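Local coordinates for protein maleylacetate reductase (Agrobacterium tumefaciens, PDB 3HL0) that catalyses the NAD-dependent interconversion of maleylacetate and 3-oxoadipate, probably as a step in the breakdown of gamma-resorcylate, at residues A112-I117 / I146-V151. Sequence-based numbering, arbitrary orientation.
Sequences AAQIVI and ILPEVV. With CA (calcium ion), chain C.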
# COMPACT_ATOMS: atom_id res chain seq x y z
N ALA A 112 20.97 -4.93 -18.10
CA ALA A 112 19.95 -5.95 -18.42
C ALA A 112 18.96 -5.36 -19.42
O ALA A 112 18.53 -4.20 -19.25
CB ALA A 112 19.18 -6.34 -17.15
N ALA A 113 18.55 -6.14 -20.41
CA ALA A 113 17.40 -5.72 -21.21
C ALA A 113 16.14 -5.88 -20.34
O ALA A 113 16.10 -6.77 -19.47
CB ALA A 113 17.28 -6.59 -22.48
N GLN A 114 15.13 -5.05 -20.58
CA GLN A 114 13.86 -5.10 -19.81
C GLN A 114 12.69 -5.45 -20.69
O GLN A 114 12.47 -4.79 -21.74
CB GLN A 114 13.57 -3.72 -19.22
CG GLN A 114 14.64 -3.21 -18.26
CD GLN A 114 14.36 -1.78 -17.87
OE1 GLN A 114 13.43 -1.49 -17.11
NE2 GLN A 114 15.16 -0.85 -18.41
N ILE A 115 11.90 -6.44 -20.27
CA ILE A 115 10.59 -6.69 -20.83
C ILE A 115 9.63 -6.36 -19.69
O ILE A 115 9.71 -6.99 -18.64
CB ILE A 115 10.45 -8.15 -21.25
CG1 ILE A 115 11.38 -8.46 -22.45
CG2 ILE A 115 8.98 -8.47 -21.67
CD1 ILE A 115 11.53 -9.97 -22.68
N VAL A 116 8.79 -5.36 -19.88
CA VAL A 116 7.90 -4.92 -18.80
C VAL A 116 6.50 -5.36 -19.14
O VAL A 116 6.06 -5.23 -20.30
CB VAL A 116 7.94 -3.38 -18.64
CG1 VAL A 116 7.03 -2.95 -17.44
CG2 VAL A 116 9.36 -2.93 -18.40
N ILE A 117 5.82 -5.94 -18.14
CA ILE A 117 4.44 -6.40 -18.27
C ILE A 117 3.62 -5.57 -17.24
O ILE A 117 3.48 -5.97 -16.06
CB ILE A 117 4.31 -7.92 -18.01
CG1 ILE A 117 5.25 -8.70 -18.92
CG2 ILE A 117 2.82 -8.36 -18.27
CD1 ILE A 117 5.27 -10.20 -18.53
N ILE A 146 17.73 3.63 -19.10
CA ILE A 146 16.60 3.26 -18.20
C ILE A 146 15.37 2.83 -19.00
O ILE A 146 14.55 2.02 -18.51
CB ILE A 146 16.27 4.47 -17.28
CG1 ILE A 146 17.48 4.75 -16.39
CG2 ILE A 146 14.96 4.25 -16.47
CD1 ILE A 146 17.44 6.06 -15.70
N LEU A 147 15.19 3.40 -20.20
CA LEU A 147 14.00 3.12 -21.03
C LEU A 147 13.86 1.63 -21.35
O LEU A 147 14.78 1.04 -21.95
CB LEU A 147 14.02 3.92 -22.33
CG LEU A 147 12.76 3.83 -23.18
CD1 LEU A 147 11.51 4.41 -22.48
CD2 LEU A 147 13.06 4.55 -24.49
N PRO A 148 12.73 1.00 -20.93
CA PRO A 148 12.60 -0.45 -21.24
C PRO A 148 12.54 -0.78 -22.75
O PRO A 148 11.92 -0.06 -23.54
CB PRO A 148 11.30 -0.87 -20.53
CG PRO A 148 11.20 0.12 -19.39
CD PRO A 148 11.69 1.44 -19.97
N GLU A 149 13.18 -1.88 -23.11
CA GLU A 149 13.23 -2.34 -24.49
C GLU A 149 11.89 -2.79 -25.03
O GLU A 149 11.58 -2.55 -26.20
CB GLU A 149 14.20 -3.51 -24.63
CG GLU A 149 15.65 -3.10 -24.69
CD GLU A 149 16.23 -2.61 -23.37
OE1 GLU A 149 15.68 -2.86 -22.27
OE2 GLU A 149 17.28 -1.91 -23.41
N VAL A 150 11.12 -3.54 -24.23
CA VAL A 150 9.91 -4.16 -24.74
C VAL A 150 8.80 -4.00 -23.69
O VAL A 150 9.08 -4.14 -22.50
CB VAL A 150 10.13 -5.68 -25.03
CG1 VAL A 150 8.85 -6.34 -25.45
CG2 VAL A 150 11.24 -5.90 -26.07
N VAL A 151 7.59 -3.69 -24.12
CA VAL A 151 6.47 -3.66 -23.17
C VAL A 151 5.39 -4.56 -23.71
O VAL A 151 5.09 -4.51 -24.92
CB VAL A 151 5.90 -2.23 -23.09
CG1 VAL A 151 4.74 -2.18 -22.11
CG2 VAL A 151 6.97 -1.24 -22.69
CA CA C . 18.84 -0.82 -21.94
O HOH W 1 17.33 -2.01 -20.29
O HOH W 2 19.91 -3.02 -22.11
O HOH W 3 17.56 1.00 -22.21
O HOH W 4 20.03 -0.49 -20.03
O HOH W 5 20.97 0.01 -22.59
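The carboxylate of E149 is shared between the backbone of Q114 and a hydrated calcium ion. E149 OE1 accepts a hydrogen bond from Q114 N at 2.8 Å, a fairly straight bond that arrives 36° out of the carboxylate plane, while E149 OE2 binds calcium at 2.4 Å. The E149 chain bends at chi2 (72°), folding CD back instead of letting the chain extend, and the carboxylate beyond it lies between the Q114 N-H and the ion. E149 is the one protein residue on the metal here; five waters complete the shell. One of these metal-bound waters ties both segments together, donating to A112 O and E149 OE1 and accepting from Q114 NE2, and another donates to L147 O. The ion would be expected to polarise these waters.

The side chain of Q114, extended beyond CG, crosses P148 obliquely, and its NE2 donates to I146 O at 2.9 Å. I146 O lies near the amide plane of Q114, although the donor stands well above the carbonyl plane. With the bridging water also on NE2, the amide is held in two directions, and its OE1 rests against P148 CG.

Farther on, Q114 O accepts a hydrogen bond from V150 N, and V116 N donates to V150 O at 2.9 Å, the ladder of a short parallel pairing. P148 packs its CB against V116 CG2 (3.5 Å) on the side covered by helix 97-110; on the other face I115 CG1 lies beside V150 CB, beneath helix 25-31.

Strands 113-118 and 150-153 are thus neighbours in the six-stranded parallel sheet of the Rossmann-like nucleotide-binding domain of iron-containing alcohol dehydrogenases, with the calcium site at the strands' N-terminal end.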